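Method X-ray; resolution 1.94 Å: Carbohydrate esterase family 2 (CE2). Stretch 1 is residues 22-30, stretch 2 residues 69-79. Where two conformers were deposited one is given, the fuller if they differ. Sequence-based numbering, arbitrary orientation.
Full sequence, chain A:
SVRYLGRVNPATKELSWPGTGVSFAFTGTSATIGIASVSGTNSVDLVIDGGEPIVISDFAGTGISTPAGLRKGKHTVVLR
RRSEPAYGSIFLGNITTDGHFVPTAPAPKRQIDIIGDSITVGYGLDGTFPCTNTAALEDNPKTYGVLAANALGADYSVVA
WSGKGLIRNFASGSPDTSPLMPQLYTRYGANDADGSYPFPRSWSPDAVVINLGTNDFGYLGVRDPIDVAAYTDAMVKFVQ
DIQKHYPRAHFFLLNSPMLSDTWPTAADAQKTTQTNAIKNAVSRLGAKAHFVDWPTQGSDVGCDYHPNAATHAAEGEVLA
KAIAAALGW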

# COMPACT_ATOMS: atom_id res chain seq x y z
N VAL A 22 9.28 -10.93 -2.29
CA VAL A 22 10.15 -11.56 -3.30
C VAL A 22 9.37 -12.60 -4.08
O VAL A 22 8.37 -13.17 -3.57
CB VAL A 22 11.39 -12.24 -2.67
CG1 VAL A 22 12.34 -11.20 -2.03
CG2 VAL A 22 10.98 -13.33 -1.66
N SER A 23 9.77 -12.81 -5.33
CA SER A 23 9.18 -13.84 -6.16
C SER A 23 10.30 -14.67 -6.79
O SER A 23 11.28 -14.10 -7.28
CB SER A 23 8.28 -13.22 -7.25
OG SER A 23 8.06 -14.11 -8.34
N PHE A 24 10.17 -15.98 -6.80
CA PHE A 24 11.18 -16.81 -7.44
C PHE A 24 10.58 -18.16 -7.78
O PHE A 24 9.41 -18.43 -7.46
CB PHE A 24 12.44 -16.95 -6.54
CG PHE A 24 12.20 -17.60 -5.18
CD1 PHE A 24 11.84 -16.83 -4.08
CD2 PHE A 24 12.38 -18.97 -5.01
CE1 PHE A 24 11.64 -17.44 -2.82
CE2 PHE A 24 12.18 -19.60 -3.76
CZ PHE A 24 11.81 -18.83 -2.66
N ALA A 25 11.34 -18.97 -8.49
CA ALA A 25 10.89 -20.32 -8.79
C ALA A 25 12.07 -21.25 -8.59
O ALA A 25 13.23 -20.83 -8.73
CB ALA A 25 10.34 -20.41 -10.21
N PHE A 26 11.79 -22.50 -8.23
CA PHE A 26 12.86 -23.45 -8.06
C PHE A 26 12.39 -24.82 -8.52
O PHE A 26 11.18 -25.07 -8.68
CB PHE A 26 13.34 -23.50 -6.61
CG PHE A 26 12.34 -24.10 -5.65
CD1 PHE A 26 11.27 -23.35 -5.17
CD2 PHE A 26 12.47 -25.41 -5.22
CE1 PHE A 26 10.35 -23.89 -4.30
CE2 PHE A 26 11.55 -25.97 -4.34
CZ PHE A 26 10.49 -25.21 -3.88
N THR A 27 13.34 -25.73 -8.72
CA THR A 27 12.95 -27.10 -8.85
C THR A 27 13.61 -27.91 -7.73
O THR A 27 14.80 -27.76 -7.45
CB THR A 27 13.28 -27.65 -10.23
OG1 THR A 27 12.71 -28.96 -10.35
CG2 THR A 27 14.77 -27.70 -10.46
N GLY A 28 12.81 -28.71 -7.05
CA GLY A 28 13.29 -29.45 -5.89
C GLY A 28 12.12 -29.77 -4.99
O GLY A 28 10.99 -29.84 -5.45
N THR A 29 12.40 -29.98 -3.70
CA THR A 29 11.35 -30.28 -2.74
C THR A 29 11.16 -29.16 -1.71
O THR A 29 10.16 -29.12 -1.00
CB THR A 29 11.63 -31.59 -2.00
OG1 THR A 29 12.94 -31.51 -1.42
CG2 THR A 29 11.63 -32.75 -2.98
N SER A 30 12.11 -28.23 -1.66
CA SER A 30 12.06 -27.20 -0.62
C SER A 30 12.88 -25.96 -0.98
O SER A 30 13.90 -26.05 -1.67
CB SER A 30 12.56 -27.78 0.71
OG SER A 30 12.54 -26.79 1.72
N GLY A 69 5.59 -31.41 2.13
CA GLY A 69 4.66 -32.19 1.33
C GLY A 69 4.69 -31.91 -0.16
O GLY A 69 4.00 -32.58 -0.91
N LEU A 70 5.50 -30.93 -0.59
CA LEU A 70 5.58 -30.61 -2.01
C LEU A 70 6.19 -31.80 -2.76
O LEU A 70 6.96 -32.59 -2.19
CB LEU A 70 6.39 -29.33 -2.25
CG LEU A 70 5.77 -28.05 -1.67
CD1 LEU A 70 6.73 -26.87 -1.91
CD2 LEU A 70 4.36 -27.76 -2.26
N ARG A 71 5.81 -31.98 -4.02
CA ARG A 71 6.38 -33.05 -4.83
C ARG A 71 7.64 -32.53 -5.50
O ARG A 71 7.64 -31.39 -5.95
CB ARG A 71 5.38 -33.54 -5.88
CG ARG A 71 5.88 -34.66 -6.79
CD ARG A 71 4.80 -35.07 -7.81
NE ARG A 71 5.34 -35.97 -8.82
CZ ARG A 71 5.33 -37.29 -8.70
NH1 ARG A 71 4.80 -37.86 -7.62
NH2 ARG A 71 5.86 -38.06 -9.65
N LYS A 72 8.70 -33.34 -5.54
CA LYS A 72 9.93 -32.92 -6.22
C LYS A 72 9.64 -32.44 -7.63
O LYS A 72 9.08 -33.18 -8.45
CB LYS A 72 10.95 -34.06 -6.28
CG LYS A 72 12.26 -33.65 -6.96
CD LYS A 72 13.24 -34.82 -6.96
CE LYS A 72 14.57 -34.43 -7.58
NZ LYS A 72 15.44 -35.67 -7.63
N GLY A 73 10.02 -31.20 -7.92
CA GLY A 73 9.76 -30.63 -9.23
C GLY A 73 9.70 -29.11 -9.17
O GLY A 73 10.12 -28.51 -8.18
N LYS A 74 9.18 -28.49 -10.22
CA LYS A 74 9.16 -27.02 -10.29
C LYS A 74 8.12 -26.42 -9.34
O LYS A 74 6.99 -26.92 -9.24
CB LYS A 74 8.91 -26.56 -11.73
CG LYS A 74 8.71 -25.05 -11.84
CD LYS A 74 8.66 -24.55 -13.27
CE LYS A 74 8.45 -23.02 -13.30
NZ LYS A 74 8.42 -22.52 -14.70
N HIS A 75 8.49 -25.38 -8.61
CA HIS A 75 7.52 -24.67 -7.78
C HIS A 75 7.78 -23.16 -7.89
O HIS A 75 8.91 -22.75 -8.18
CB HIS A 75 7.58 -25.13 -6.33
CG HIS A 75 7.25 -26.58 -6.15
ND1 HIS A 75 5.95 -27.04 -6.13
CD2 HIS A 75 8.05 -27.67 -6.07
CE1 HIS A 75 5.96 -28.36 -6.02
NE2 HIS A 75 7.22 -28.76 -5.97
N THR A 76 6.72 -22.36 -7.73
CA THR A 76 6.84 -20.91 -7.68
C THR A 76 6.60 -20.46 -6.25
O THR A 76 5.81 -21.07 -5.51
CB THR A 76 5.82 -20.19 -8.60
OG1 THR A 76 4.48 -20.51 -8.18
CG2 THR A 76 6.01 -20.57 -10.06
N VAL A 77 7.29 -19.40 -5.86
CA VAL A 77 7.15 -18.84 -4.52
C VAL A 77 6.99 -17.33 -4.63
O VAL A 77 7.81 -16.64 -5.27
CB VAL A 77 8.36 -19.17 -3.63
CG1 VAL A 77 8.17 -18.59 -2.27
CG2 VAL A 77 8.57 -20.70 -3.54
N VAL A 78 5.92 -16.82 -4.03
CA VAL A 78 5.73 -15.37 -3.89
C VAL A 78 5.47 -15.03 -2.43
O VAL A 78 4.55 -15.57 -1.81
CB VAL A 78 4.56 -14.86 -4.76
CG1 VAL A 78 4.29 -13.35 -4.52
CG2 VAL A 78 4.85 -15.12 -6.23
N LEU A 79 6.34 -14.20 -1.87
CA LEU A 79 6.20 -13.68 -0.52
C LEU A 79 5.82 -12.22 -0.54
O LEU A 79 6.54 -11.41 -1.16
CB LEU A 79 7.52 -13.84 0.25
CG LEU A 79 7.58 -13.28 1.68
CD1 LEU A 79 6.84 -14.25 2.59
CD2 LEU A 79 9.02 -13.11 2.19
O HOH W 1 8.60 -31.21 -0.13

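The apolar centre of this contact is V77, flanked on one face of the sheet by two phenylalanines. F24 sits directly across from it and, with chi1 in the p well, stands over its own strand and turns one face to V77, whose CB lies 3.8 Å from the ring centroid and 18° off the normal. This is a CH-pi contact, with F24 CZ 3.6 Å from V77 CB. F26, also p, meets the same valine differently: its CE1 comes 3.7 Å from V77 CG2, which lies at the edge of the ring, near its plane. One beta-branched residue thus serves two aromatic rings, one through a face and one through an edge. V22 and L79 extend this buried face, with V22 CG2 4.0 Å from L79 CB.

H75 carries the same face toward polar chemistry. Its ring lies obliquely to that of F26, centroids 5.6 Å apart and planes at 38°, and F26 CE1 approaches H75 CB to 3.7 Å. The imidazole is buried but not left unsatisfied: H75 NE2 donates to R71 O at 2.7 Å, tying the strand back to the loop that leads into it, while ND1 is bonded elsewhere in the structure.

Beneath these side chains runs a regular antiparallel ladder, strands 22-28 and 73-79 at 154°. V22 with L79, F24 with V77, F26 with H75 and G28 with G73 each form two backbone hydrogen bonds; the shortest is H75 N to F26 O at 2.7 Å. The rule of alternation is clear: the first three of these pairs put their side chains on the buried face, whereas the non-hydrogen-bonded pairs S23 with V78, A25 with T76 and T27 with K74 point theirs to the other. There the CA atoms draw closer, 4.2 Å between A25 CA and T76 CA, and CA-H...O contacts fill the gaps, as from S23 CA to V77 O at 3.2 Å.

The ladder ends in paired glycines. G28 and G73 have backbone angles that would jam a CB against the preceding carbonyl oxygen, which calls for glycine at both; their backbones bond reciprocally, G28 N to G73 O at 2.9 Å and G73 N to G28 O at 3.0 Å.

Beyond them the contact loosens into loop. T29 CG2 packs 3.6 Å from K72 CB, using the aliphatic base of a lysine whose extended chain leads its end away. At the polar edge a water bridges the stretches, donating to T29 O at 2.7 Å and to L70 O at 3.0 Å, where direct backbone pairing has stopped.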